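Local coordinates for E3 SUMO-protein ligase SIZ1 (Saccharomyces cerevisiae, PDB 3I2D), which acts as an E3 ligase that promotes attachment of the small modifier SUMO (Smt3) to septins and to PCNA, at residues F159-G164 against Q285-Q290; Q251-Y256 against H270-D275; K260-S265 against F308-L313; I266-L271 against P292-D297. All blocks are in the same frame, centred on the assembly; numbering follows the deposited sequence.

Contact 1. Residues F159-G164 against Q285-Q290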
loop_
_atom_site.group_PDB
_atom_site.type_symbol
_atom_site.label_atom_id
_atom_site.label_comp_id
_atom_site.label_asym_id
_atom_site.label_seq_id
_atom_site.Cartn_x
_atom_site.Cartn_y
_atom_site.Cartn_z
ATOM N N PHE A 159 0.508 -4.574 6.534
ATOM C CA PHE A 159 1.278 -3.576 7.258
ATOM C C PHE A 159 1.851 -4.097 8.564
ATOM O O PHE A 159 1.725 -3.445 9.599
ATOM C CB PHE A 159 0.385 -2.369 7.529
ATOM C CG PHE A 159 -0.364 -1.909 6.319
ATOM C CD1 PHE A 159 -1.590 -2.465 5.996
ATOM C CD2 PHE A 159 0.184 -0.950 5.468
ATOM C CE1 PHE A 159 -2.263 -2.073 4.844
ATOM C CE2 PHE A 159 -0.479 -0.552 4.314
ATOM C CZ PHE A 159 -1.703 -1.115 4.002
ATOM N N LYS A 160 2.496 -5.258 8.527
ATOM C CA LYS A 160 3.034 -5.812 9.757
ATOM C C LYS A 160 4.383 -5.193 10.104
ATOM O O LYS A 160 4.879 -5.340 11.217
ATOM C CB LYS A 160 3.134 -7.346 9.665
ATOM C CG LYS A 160 4.164 -7.837 8.707
ATOM C CD LYS A 160 4.622 -9.254 9.039
ATOM C CE LYS A 160 3.592 -10.314 8.686
ATOM N NZ LYS A 160 4.269 -11.642 8.578
ATOM N N SER A 161 4.962 -4.482 9.148
ATOM C CA SER A 161 6.249 -3.813 9.333
ATOM C C SER A 161 6.056 -2.463 10.021
ATOM O O SER A 161 7.009 -1.868 10.515
ATOM C CB SER A 161 6.897 -3.549 7.983
ATOM O OG SER A 161 6.160 -2.542 7.303
ATOM N N LYS A 162 4.821 -1.977 10.035
ATOM C CA LYS A 162 4.516 -0.692 10.637
ATOM C C LYS A 162 4.005 -0.870 12.057
ATOM O O LYS A 162 3.091 -1.664 12.305
ATOM C CB LYS A 162 3.427 0.014 9.835
ATOM C CG LYS A 162 3.713 0.257 8.374
ATOM C CD LYS A 162 4.402 1.586 8.170
ATOM C CE LYS A 162 4.188 2.069 6.754
ATOM N NZ LYS A 162 2.719 2.151 6.464
ATOM N N PRO A 163 4.575 -0.118 13.011
ATOM C CA PRO A 163 4.098 -0.254 14.389
ATOM C C PRO A 163 2.626 0.152 14.405
ATOM O O PRO A 163 2.141 0.760 13.458
ATOM C CB PRO A 163 4.990 0.712 15.159
ATOM C CG PRO A 163 5.327 1.755 14.136
ATOM C CD PRO A 163 5.567 0.959 12.885
ATOM N N GLY A 164 1.917 -0.175 15.477
ATOM C CA GLY A 164 0.506 0.150 15.567
ATOM C C GLY A 164 0.101 1.606 15.461
ATOM O O GLY A 164 -0.961 1.922 14.916
ATOM N N GLN A 285 2.565 -6.749 3.185
ATOM C CA GLN A 285 3.027 -7.049 4.528
ATOM C C GLN A 285 4.084 -6.061 5.013
ATOM O O GLN A 285 4.066 -5.617 6.166
ATOM C CB GLN A 285 3.643 -8.443 4.579
ATOM C CG GLN A 285 2.719 -9.578 4.202
ATOM C CD GLN A 285 1.433 -9.567 4.981
ATOM O OE1 GLN A 285 1.405 -9.224 6.156
ATOM N NE2 GLN A 285 0.355 -9.952 4.326
ATOM N N ILE A 286 5.012 -5.731 4.126
ATOM C CA ILE A 286 6.125 -4.841 4.448
ATOM C C ILE A 286 6.269 -3.779 3.348
ATOM O O ILE A 286 7.118 -3.897 2.473
ATOM C CB ILE A 286 7.419 -5.697 4.560
ATOM C CG1 ILE A 286 7.185 -6.815 5.581
ATOM C CG2 ILE A 286 8.603 -4.839 4.970
ATOM C CD1 ILE A 286 8.138 -7.989 5.480
ATOM N N PRO A 287 5.437 -2.727 3.392
ATOM C CA PRO A 287 5.408 -1.619 2.425
ATOM C C PRO A 287 6.658 -0.757 2.336
ATOM O O PRO A 287 6.797 0.229 3.048
ATOM C CB PRO A 287 4.187 -0.815 2.861
ATOM C CG PRO A 287 4.227 -0.982 4.340
ATOM C CD PRO A 287 4.511 -2.459 4.505
ATOM N N THR A 288 7.552 -1.145 1.438
ATOM C CA THR A 288 8.796 -0.441 1.203
ATOM C C THR A 288 8.725 0.244 -0.156
ATOM O O THR A 288 9.272 1.320 -0.342
ATOM C CB THR A 288 9.965 -1.414 1.174
ATOM O OG1 THR A 288 9.805 -2.315 0.065
ATOM C CG2 THR A 288 10.021 -2.192 2.469
ATOM N N TRP A 289 8.025 -0.388 -1.092
ATOM C CA TRP A 289 7.881 0.116 -2.455
ATOM C C TRP A 289 9.246 0.495 -3.006
ATOM O O TRP A 289 9.503 1.652 -3.347
ATOM C CB TRP A 289 6.901 1.297 -2.519
ATOM C CG TRP A 289 5.478 0.879 -2.199
ATOM C CD1 TRP A 289 4.823 1.039 -1.015
ATOM C CD2 TRP A 289 4.598 0.119 -3.037
ATOM N NE1 TRP A 289 3.596 0.415 -1.055
ATOM C CE2 TRP A 289 3.435 -0.157 -2.286
ATOM C CE3 TRP A 289 4.684 -0.363 -4.351
ATOM C CZ2 TRP A 289 2.365 -0.894 -2.801
ATOM C CZ3 TRP A 289 3.619 -1.097 -4.868
ATOM C CH2 TRP A 289 2.474 -1.356 -4.090
ATOM N N GLN A 290 10.106 -0.524 -3.054
ATOM C CA GLN A 290 11.473 -0.455 -3.548
ATOM C C GLN A 290 11.755 -1.710 -4.341
ATOM O O GLN A 290 11.398 -2.810 -3.927
ATOM C CB GLN A 290 12.472 -0.415 -2.410
ATOM C CG GLN A 290 12.656 0.931 -1.798
ATOM C CD GLN A 290 13.817 0.950 -0.840
ATOM O OE1 GLN A 290 14.336 2.015 -0.506
ATOM N NE2 GLN A 290 14.234 -0.230 -0.382
#
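The carbonyl oxygen of Q285 meets two consecutive amides, those of K160 and S161. K160 N donates to Q285 O at 2.9 Å, lying in the carbonyl plane with a C=O...N angle of 145°, while S161 N adds a weak bond to the same oxygen at 3.3 Å. The closely packed part continues on P287. S161 OG, placed between its own backbone N and carbonyl carbon (chi1 70°), comes within 3.2 Å of P287 CD. The proline's CG then meets two more side chains. F159, buried in the fold, turns its CB away, but its CD2 still reaches P287 CG at 4.2 Å, the two side chains crossing at about a right angle; K162 CE lies 3.9 Å from the same P287 CG. The solvent side is looser. K160 is exposed, and its CE stands 3.5 Å from Q285 OE1; I286 CG2 merely touches S161 CB at 3.7 Å. In the fold, 159-164 lies in the PINIT domain, in the loop between strands 150-151 and 169-170. Its partner, 285-290, leads away from helix 276-285 of the zinc finger, so the contact joins two domains; a further backbone hydrogen bond ties F159 to L284 of that helix.

Contact 2. Residues Q251-Y256 against H270-D275; sequences QCPISY and HLQCFD. With ZN (zinc ion), chain B.
C252 SG receives the amide of D275 in a nearly straight bond: D275 N to C252 SG is 3.1 Å with an N-H...S angle of 172°. Anti to its own backbone N (chi1 179°), the sulfur also accepts a hydrogen bond from S255 N at 3.5 Å and a weak one from I254 N, so three N-H groups converge on it. An alanine here would probably leave the D275 amide without its acceptor and free the 253-255 turn to shift. A second polar link is a weak hydrogen bond, from Q272 NE2 to Q251 O at 3.2 Å, bent to 129°. The apolar contacts lie alongside. P253 CD rests 3.5 Å from F274 CB, the two side chains crossing at about a right angle; P253 and Q272 meet tip to tip, and I254 CD1 approaches F274 CD2 obliquely at 4.4 Å. A cysteine sulfur taking backbone N-H groups thus fastens the 251-256 turn to the strand-to-helix junction of the SP-RING zinc finger. D275 is the N-cap of helix 276-285, its OD1 taking W278 N, while OD2 accepts K260 N and Y261 N. At the other end, H270 leads to the zinc site completed by C268, C291 and C294. Strand 274-275 forms an edge of the three-stranded sheet, next to strand 262-265; I254 reaches helix 276-285 at W278 and F279, and L271 packs against helix 222-234.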
loop_
_atom_site.group_PDB
_atom_site.type_symbol
_atom_site.label_atom_id
_atom_site.label_comp_id
_atom_site.label_asym_id
_atom_site.label_seq_id
_atom_site.Cartn_x
_atom_site.Cartn_y
_atom_site.Cartn_z
ATOM N N GLN A 251 14.492 -17.146 -11.941
ATOM C CA GLN A 251 14.057 -17.162 -10.556
ATOM C C GLN A 251 13.803 -15.753 -10.022
ATOM O O GLN A 251 14.494 -14.799 -10.385
ATOM C CB GLN A 251 15.119 -17.852 -9.686
ATOM C CG GLN A 251 15.490 -19.258 -10.157
ATOM C CD GLN A 251 14.286 -20.190 -10.233
ATOM O OE1 GLN A 251 13.835 -20.726 -9.226
ATOM N NE2 GLN A 251 13.755 -20.370 -11.432
ATOM N N CYS A 252 12.810 -15.638 -9.149
ATOM C CA CYS A 252 12.465 -14.369 -8.536
ATOM C C CYS A 252 13.382 -14.106 -7.343
ATOM O O CYS A 252 13.731 -15.020 -6.606
ATOM C CB CYS A 252 11.012 -14.407 -8.072
ATOM S SG CYS A 252 10.452 -12.906 -7.273
ATOM N N PRO A 253 13.788 -12.845 -7.132
ATOM C CA PRO A 253 14.670 -12.542 -5.998
ATOM C C PRO A 253 13.869 -12.521 -4.699
ATOM O O PRO A 253 14.423 -12.607 -3.603
ATOM C CB PRO A 253 15.220 -11.162 -6.337
ATOM C CG PRO A 253 14.965 -11.015 -7.798
ATOM C CD PRO A 253 13.635 -11.665 -7.988
ATOM N N ILE A 254 12.557 -12.384 -4.845
ATOM C CA ILE A 254 11.650 -12.350 -3.715
ATOM C C ILE A 254 11.218 -13.759 -3.290
ATOM O O ILE A 254 11.223 -14.075 -2.110
ATOM C CB ILE A 254 10.393 -11.540 -4.057
ATOM C CG1 ILE A 254 10.782 -10.089 -4.356
ATOM C CG2 ILE A 254 9.385 -11.625 -2.910
ATOM C CD1 ILE A 254 9.599 -9.180 -4.660
ATOM N N SER A 255 10.863 -14.608 -4.251
ATOM C CA SER A 255 10.398 -15.952 -3.932
ATOM C C SER A 255 11.445 -17.047 -4.042
ATOM O O SER A 255 11.233 -18.157 -3.550
ATOM C CB SER A 255 9.231 -16.320 -4.839
ATOM O OG SER A 255 9.696 -16.649 -6.134
ATOM N N TYR A 256 12.575 -16.735 -4.674
ATOM C CA TYR A 256 13.640 -17.713 -4.880
ATOM C C TYR A 256 13.021 -18.928 -5.570
ATOM O O TYR A 256 13.435 -20.067 -5.367
ATOM C CB TYR A 256 14.293 -18.099 -3.548
ATOM C CG TYR A 256 14.961 -16.932 -2.854
ATOM C CD1 TYR A 256 14.254 -16.116 -1.968
ATOM C CD2 TYR A 256 16.289 -16.606 -3.128
ATOM C CE1 TYR A 256 14.850 -14.995 -1.375
ATOM C CE2 TYR A 256 16.902 -15.491 -2.546
ATOM C CZ TYR A 256 16.179 -14.686 -1.673
ATOM O OH TYR A 256 16.780 -13.560 -1.135
ATOM N N HIS A 270 17.991 -2.538 -15.571
ATOM C CA HIS A 270 18.550 -3.862 -15.358
ATOM C C HIS A 270 17.636 -4.912 -15.967
ATOM O O HIS A 270 16.426 -4.716 -16.076
ATOM C CB HIS A 270 18.803 -4.136 -13.852
ATOM C CG HIS A 270 17.578 -4.072 -12.987
ATOM N ND1 HIS A 270 16.612 -5.054 -12.984
ATOM C CD2 HIS A 270 17.165 -3.139 -12.094
ATOM C CE1 HIS A 270 15.657 -4.728 -12.129
ATOM N NE2 HIS A 270 15.968 -3.570 -11.575
ATOM N N LEU A 271 18.242 -6.011 -16.391
ATOM C CA LEU A 271 17.533 -7.114 -17.010
ATOM C C LEU A 271 16.710 -7.939 -16.028
ATOM O O LEU A 271 15.568 -8.308 -16.324
ATOM C CB LEU A 271 18.542 -8.017 -17.704
ATOM C CG LEU A 271 18.407 -8.188 -19.211
ATOM C CD1 LEU A 271 18.167 -6.848 -19.894
ATOM C CD2 LEU A 271 19.677 -8.844 -19.715
ATOM N N GLN A 272 17.293 -8.224 -14.864
ATOM C CA GLN A 272 16.634 -9.025 -13.834
ATOM C C GLN A 272 15.272 -8.484 -13.419
ATOM O O GLN A 272 15.148 -7.335 -12.998
ATOM C CB GLN A 272 17.535 -9.152 -12.592
ATOM C CG GLN A 272 16.989 -10.056 -11.459
ATOM C CD GLN A 272 16.527 -11.431 -11.955
ATOM O OE1 GLN A 272 17.224 -12.091 -12.735
ATOM N NE2 GLN A 272 15.356 -11.870 -11.494
ATOM N N CYS A 273 14.250 -9.324 -13.554
ATOM C CA CYS A 273 12.904 -8.950 -13.160
ATOM C C CYS A 273 12.618 -9.669 -11.860
ATOM O O CYS A 273 13.482 -10.361 -11.322
ATOM C CB CYS A 273 11.886 -9.383 -14.211
ATOM S SG CYS A 273 12.112 -8.598 -15.807
ATOM N N PHE A 274 11.411 -9.492 -11.345
ATOM C CA PHE A 274 11.000 -10.157 -10.114
ATOM C C PHE A 274 9.520 -10.456 -10.297
ATOM O O PHE A 274 8.875 -9.858 -11.152
ATOM C CB PHE A 274 11.226 -9.256 -8.901
ATOM C CG PHE A 274 10.630 -7.906 -9.050
ATOM C CD1 PHE A 274 11.402 -6.846 -9.510
ATOM C CD2 PHE A 274 9.287 -7.689 -8.747
ATOM C CE1 PHE A 274 10.850 -5.581 -9.668
ATOM C CE2 PHE A 274 8.725 -6.438 -8.899
ATOM C CZ PHE A 274 9.510 -5.371 -9.362
ATOM N N ASP A 275 8.973 -11.369 -9.504
ATOM C CA ASP A 275 7.582 -11.732 -9.673
ATOM C C ASP A 275 6.602 -10.693 -9.156
ATOM O O ASP A 275 6.561 -10.418 -7.957
ATOM C CB ASP A 275 7.333 -13.083 -9.015
ATOM C CG ASP A 275 5.994 -13.657 -9.400
ATOM O OD1 ASP A 275 5.004 -13.385 -8.689
ATOM O OD2 ASP A 275 5.920 -14.351 -10.438
HETATM ZN ZN ZN B . 14.874 -2.220 -10.370
#

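Contact 3. Residues K260-S265 against F308-L313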
loop_
_atom_site.group_PDB
_atom_site.type_symbol
_atom_site.label_atom_id
_atom_site.label_comp_id
_atom_site.label_asym_id
_atom_site.label_seq_id
_atom_site.Cartn_x
_atom_site.Cartn_y
_atom_site.Cartn_z
ATOM N N LYS A 260 6.589 -16.170 -12.525
ATOM C CA LYS A 260 5.372 -16.428 -13.268
ATOM C C LYS A 260 4.920 -15.094 -13.903
ATOM O O LYS A 260 4.252 -15.073 -14.933
ATOM C CB LYS A 260 4.322 -17.008 -12.307
ATOM C CG LYS A 260 3.159 -17.712 -12.979
ATOM C CD LYS A 260 2.157 -18.324 -11.965
ATOM C CE LYS A 260 2.770 -19.474 -11.141
ATOM N NZ LYS A 260 3.235 -20.630 -11.984
ATOM N N TYR A 261 5.294 -13.978 -13.285
ATOM C CA TYR A 261 4.951 -12.651 -13.810
ATOM C C TYR A 261 6.196 -11.765 -13.718
ATOM O O TYR A 261 6.309 -10.953 -12.798
ATOM C CB TYR A 261 3.827 -12.015 -12.996
ATOM C CG TYR A 261 2.599 -12.870 -12.883
ATOM C CD1 TYR A 261 2.419 -13.730 -11.801
ATOM C CD2 TYR A 261 1.617 -12.835 -13.870
ATOM C CE1 TYR A 261 1.293 -14.531 -11.705
ATOM C CE2 TYR A 261 0.482 -13.633 -13.790
ATOM C CZ TYR A 261 0.326 -14.478 -12.706
ATOM O OH TYR A 261 -0.797 -15.266 -12.631
ATOM N N PRO A 262 7.122 -11.889 -14.690
ATOM C CA PRO A 262 8.362 -11.115 -14.709
ATOM C C PRO A 262 8.063 -9.645 -14.810
ATOM O O PRO A 262 7.321 -9.221 -15.688
ATOM C CB PRO A 262 9.085 -11.626 -15.954
ATOM C CG PRO A 262 8.331 -12.849 -16.360
ATOM C CD PRO A 262 6.924 -12.516 -16.001
ATOM N N SER A 263 8.653 -8.858 -13.923
ATOM C CA SER A 263 8.397 -7.444 -13.962
ATOM C C SER A 263 9.447 -6.556 -13.327
ATOM O O SER A 263 10.405 -7.018 -12.728
ATOM C CB SER A 263 7.025 -7.178 -13.348
ATOM O OG SER A 263 6.826 -7.952 -12.188
ATOM N N LYS A 264 9.247 -5.258 -13.484
ATOM C CA LYS A 264 10.147 -4.248 -12.947
ATOM C C LYS A 264 9.564 -2.922 -13.374
ATOM O O LYS A 264 8.726 -2.889 -14.273
ATOM C CB LYS A 264 11.558 -4.413 -13.534
ATOM C CG LYS A 264 11.628 -4.331 -15.060
ATOM C CD LYS A 264 12.952 -4.900 -15.581
ATOM C CE LYS A 264 13.011 -4.851 -17.094
ATOM N NZ LYS A 264 14.193 -5.612 -17.609
ATOM N N SER A 265 9.985 -1.843 -12.721
ATOM C CA SER A 265 9.517 -0.506 -13.073
ATOM C C SER A 265 10.087 -0.211 -14.438
ATOM O O SER A 265 11.180 -0.685 -14.781
ATOM C CB SER A 265 10.053 0.546 -12.088
ATOM O OG SER A 265 9.567 1.855 -12.385
ATOM N N PHE A 308 10.107 -9.669 -22.876
ATOM C CA PHE A 308 11.274 -10.471 -23.186
ATOM C C PHE A 308 11.356 -11.670 -22.256
ATOM O O PHE A 308 11.374 -12.815 -22.717
ATOM C CB PHE A 308 12.572 -9.673 -23.051
ATOM C CG PHE A 308 13.783 -10.453 -23.483
ATOM C CD1 PHE A 308 14.011 -10.715 -24.834
ATOM C CD2 PHE A 308 14.649 -10.999 -22.549
ATOM C CE1 PHE A 308 15.079 -11.511 -25.245
ATOM C CE2 PHE A 308 15.725 -11.802 -22.952
ATOM C CZ PHE A 308 15.937 -12.056 -24.303
ATOM N N VAL A 309 11.405 -11.394 -20.948
ATOM C CA VAL A 309 11.508 -12.432 -19.927
ATOM C C VAL A 309 10.280 -13.339 -19.894
ATOM O O VAL A 309 10.395 -14.544 -19.657
ATOM C CB VAL A 309 11.736 -11.817 -18.522
ATOM C CG1 VAL A 309 11.846 -12.921 -17.488
ATOM C CG2 VAL A 309 13.002 -10.997 -18.510
ATOM N N ASP A 310 9.105 -12.762 -20.128
ATOM C CA ASP A 310 7.877 -13.542 -20.142
ATOM C C ASP A 310 7.996 -14.595 -21.244
ATOM O O ASP A 310 7.649 -15.757 -21.039
ATOM C CB ASP A 310 6.679 -12.643 -20.421
ATOM C CG ASP A 310 5.375 -13.245 -19.936
ATOM O OD1 ASP A 310 4.304 -12.666 -20.226
ATOM O OD2 ASP A 310 5.421 -14.290 -19.251
ATOM N N ASP A 311 8.493 -14.186 -22.412
ATOM C CA ASP A 311 8.666 -15.102 -23.539
ATOM C C ASP A 311 9.537 -16.301 -23.161
ATOM O O ASP A 311 9.123 -17.449 -23.311
ATOM C CB ASP A 311 9.295 -14.374 -24.732
ATOM C CG ASP A 311 8.272 -13.620 -25.571
ATOM O OD1 ASP A 311 7.094 -13.544 -25.138
ATOM O OD2 ASP A 311 8.653 -13.109 -26.659
ATOM N N ILE A 312 10.744 -16.036 -22.672
ATOM C CA ILE A 312 11.639 -17.120 -22.285
ATOM C C ILE A 312 10.951 -18.026 -21.262
ATOM O O ILE A 312 11.003 -19.247 -21.354
ATOM C CB ILE A 312 12.951 -16.570 -21.661
ATOM C CG1 ILE A 312 13.628 -15.609 -22.641
ATOM C CG2 ILE A 312 13.895 -17.723 -21.303
ATOM C CD1 ILE A 312 14.926 -15.042 -22.130
ATOM N N LEU A 313 10.286 -17.409 -20.293
ATOM C CA LEU A 313 9.610 -18.134 -19.222
ATOM C C LEU A 313 8.495 -19.045 -19.719
ATOM O O LEU A 313 8.317 -20.158 -19.223
ATOM C CB LEU A 313 9.055 -17.121 -18.220
ATOM C CG LEU A 313 9.340 -17.307 -16.731
ATOM C CD1 LEU A 313 10.783 -17.717 -16.460
ATOM C CD2 LEU A 313 9.016 -15.996 -16.049
#
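P262 carries the contact, its ring pointing at the helix and touching V309 and L313, one turn apart. The apolar contacts come first. P262 CB lies 3.4 Å from V309 CG1, the two side chains sliding past each other in opposite directions; V309 CG1 is anti to its backbone N (chi1 -180°), which sets it against P262 CB. P262 CG meets L313 CD2 at 3.2 Å, the two side chains reaching tip to tip. An alanine in place of P262 would keep CB against V309, but would probably leave a gap beside L313 CD2, with CG and CD gone. Polar atoms also border the ring. P262 CG lies 3.8 Å from D310 N; the D310 side chain crosses that of P262 at about a right angle, its OD2 4.0 Å from P262 CD, a van der Waals approach. Strand 262-265 and helix 308-313 run nearly antiparallel, at 169°, with axes 8.1 Å apart at closest. Within 262-265, P262 directs its CB at the helix, whereas that of S263 points away and packs on A276 of helix 276-285. The strand is the central one of the three-stranded sheet of the SP-RING zinc finger, so the contact packs helix 307-313, which follows the third strand, onto one face of this RING-like fold.

Contact 4. Residues I266-L271 against P292-D297. With ZN (zinc ion), chain B.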
loop_
_atom_site.group_PDB
_atom_site.type_symbol
_atom_site.label_atom_id
_atom_site.label_comp_id
_atom_site.label_asym_id
_atom_site.label_seq_id
_atom_site.Cartn_x
_atom_site.Cartn_y
_atom_site.Cartn_z
ATOM N N ILE A 266 9.356 0.558 -15.230
ATOM C CA ILE A 266 9.850 0.924 -16.549
ATOM C C ILE A 266 11.096 1.802 -16.321
ATOM O O ILE A 266 11.928 1.993 -17.219
ATOM C CB ILE A 266 8.770 1.681 -17.324
ATOM C CG1 ILE A 266 8.432 2.989 -16.606
ATOM C CG2 ILE A 266 7.530 0.794 -17.454
ATOM C CD1 ILE A 266 7.286 3.749 -17.237
ATOM N N ASN A 267 11.226 2.299 -15.089
ATOM C CA ASN A 267 12.357 3.118 -14.686
ATOM C C ASN A 267 13.554 2.281 -14.231
ATOM O O ASN A 267 14.609 2.831 -13.900
ATOM C CB ASN A 267 11.956 4.059 -13.551
ATOM C CG ASN A 267 10.900 5.056 -13.973
ATOM O OD1 ASN A 267 10.741 5.331 -15.160
ATOM N ND2 ASN A 267 10.178 5.611 -13.003
ATOM N N CYS A 268 13.406 0.961 -14.208
ATOM C CA CYS A 268 14.514 0.112 -13.778
ATOM C C CYS A 268 15.558 -0.109 -14.871
ATOM O O CYS A 268 15.233 -0.403 -16.019
ATOM C CB CYS A 268 13.999 -1.240 -13.249
ATOM S SG CYS A 268 13.375 -1.243 -11.503
ATOM N N LYS A 269 16.823 0.060 -14.499
ATOM C CA LYS A 269 17.937 -0.131 -15.417
ATOM C C LYS A 269 18.608 -1.458 -15.118
ATOM O O LYS A 269 19.646 -1.511 -14.462
ATOM C CB LYS A 269 18.964 0.994 -15.266
ATOM C CG LYS A 269 18.621 2.282 -15.991
ATOM C CD LYS A 269 17.572 3.115 -15.279
ATOM C CE LYS A 269 17.200 4.332 -16.134
ATOM N NZ LYS A 269 18.406 5.108 -16.576
ATOM N N HIS A 270 17.991 -2.538 -15.571
ATOM C CA HIS A 270 18.550 -3.862 -15.358
ATOM C C HIS A 270 17.636 -4.912 -15.967
ATOM O O HIS A 270 16.426 -4.716 -16.076
ATOM C CB HIS A 270 18.803 -4.136 -13.852
ATOM C CG HIS A 270 17.578 -4.072 -12.987
ATOM N ND1 HIS A 270 16.612 -5.054 -12.984
ATOM C CD2 HIS A 270 17.165 -3.139 -12.094
ATOM C CE1 HIS A 270 15.657 -4.728 -12.129
ATOM N NE2 HIS A 270 15.968 -3.570 -11.575
ATOM N N LEU A 271 18.242 -6.011 -16.391
ATOM C CA LEU A 271 17.533 -7.114 -17.010
ATOM C C LEU A 271 16.710 -7.939 -16.028
ATOM O O LEU A 271 15.568 -8.308 -16.324
ATOM C CB LEU A 271 18.542 -8.017 -17.704
ATOM C CG LEU A 271 18.407 -8.188 -19.211
ATOM C CD1 LEU A 271 18.167 -6.848 -19.894
ATOM C CD2 LEU A 271 19.677 -8.844 -19.715
ATOM N N PRO A 292 13.331 -4.959 -5.532
ATOM C CA PRO A 292 14.106 -6.002 -4.841
ATOM C C PRO A 292 15.488 -6.194 -5.450
ATOM O O PRO A 292 16.398 -6.715 -4.803
ATOM C CB PRO A 292 13.257 -7.260 -5.029
ATOM C CG PRO A 292 11.875 -6.734 -5.277
ATOM C CD PRO A 292 12.119 -5.539 -6.139
ATOM N N VAL A 293 15.633 -5.776 -6.702
ATOM C CA VAL A 293 16.892 -5.915 -7.421
ATOM C C VAL A 293 17.849 -4.702 -7.294
ATOM O O VAL A 293 19.002 -4.860 -6.884
ATOM C CB VAL A 293 16.613 -6.209 -8.918
ATOM C CG1 VAL A 293 17.904 -6.483 -9.651
ATOM C CG2 VAL A 293 15.686 -7.393 -9.050
ATOM N N CYS A 294 17.362 -3.506 -7.628
ATOM C CA CYS A 294 18.160 -2.272 -7.581
ATOM C C CYS A 294 17.797 -1.308 -6.441
ATOM O O CYS A 294 18.347 -0.210 -6.344
ATOM C CB CYS A 294 18.018 -1.523 -8.906
ATOM S SG CYS A 294 16.347 -0.890 -9.220
ATOM N N GLN A 295 16.855 -1.716 -5.601
ATOM C CA GLN A 295 16.408 -0.920 -4.467
ATOM C C GLN A 295 15.851 0.462 -4.753
ATOM O O GLN A 295 15.554 1.185 -3.809
ATOM C CB GLN A 295 17.525 -0.766 -3.441
ATOM C CG GLN A 295 17.994 -2.045 -2.793
ATOM C CD GLN A 295 18.763 -2.930 -3.750
ATOM O OE1 GLN A 295 19.651 -2.462 -4.473
ATOM N NE2 GLN A 295 18.437 -4.222 -3.753
ATOM N N ILE A 296 15.696 0.858 -6.012
ATOM C CA ILE A 296 15.151 2.197 -6.266
ATOM C C ILE A 296 13.687 2.293 -5.869
ATOM O O ILE A 296 13.052 1.293 -5.564
ATOM C CB ILE A 296 15.259 2.634 -7.763
ATOM C CG1 ILE A 296 14.116 2.046 -8.588
ATOM C CG2 ILE A 296 16.582 2.201 -8.330
ATOM C CD1 ILE A 296 14.007 2.630 -9.996
ATOM N N ASP A 297 13.158 3.510 -5.870
ATOM C CA ASP A 297 11.755 3.728 -5.547
ATOM C C ASP A 297 10.930 3.485 -6.783
ATOM O O ASP A 297 11.228 4.028 -7.856
ATOM C CB ASP A 297 11.511 5.155 -5.088
ATOM C CG ASP A 297 11.248 5.236 -3.623
ATOM O OD1 ASP A 297 12.154 4.841 -2.849
ATOM O OD2 ASP A 297 10.136 5.680 -3.254
HETATM ZN ZN ZN B . 14.874 -2.220 -10.370
#
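H270 lays one face of its imidazole against V293: V293 CG1 sits over the ring centre, 3.8 Å from the centroid and only 12° off the ring normal, a CH-pi contact. The edge of the same ring is occupied by C294, whose SG lies near the ring plane, 3.6 Å from H270 NE2. Both atoms bind the same zinc ion. Zinc is held by H270 NE2 at 2.1 Å, by C268 SG at 2.1 Å and by C294 SG at 2.3 Å. C294 SG takes the position between its backbone N and carbonyl carbon (chi1 66°), where it can point back to the metal. The 3.8 Å between C268 SG and C294 SG is consequently the spacing of two co-ligands and no disulfide. Beside the cysteines the packing is sparser: I296 CD1 comes to 4.2 Å from C268 SG and 4.0 Å from N267 O. The touching parts run in roughly opposed directions, 150° apart; the metal is the bonded link, and no hydrogen bond joins the two segments directly. K264 NZ donates a hydrogen bond to H270 O. C291 supplies the fourth ligand. Cysteine and histidine from one loop, and a CxxC pair from the other, make the three-cysteine, one-histidine zinc site of the SP-RING domain, the module that mediates interaction with UBC9 and is required for E3 activity.

Contact 1 stands apart, its centre 20 Å from those of contacts 2 and 4 and 26 Å from that of contact 3; it alone bridges the PINIT and SP-RING parts, although Q290 packs against Q295 and I296 of contact 4. The other three cluster in the zinc finger, with centres 9 to 14 Å apart. Along the chain 159-164 comes first, then 251-256, 260-265, 266-271 and 270-275, followed by 285-290, 292-297 and 308-313. Contacts 2 and 3 share the small antiparallel sheet through strands 274-275 and 262-265; contacts 2 and 4 share H270, L271 and zinc. The three thus place sheet, helix and zinc site side by side in the SP-RING part, which is required for E3 activity.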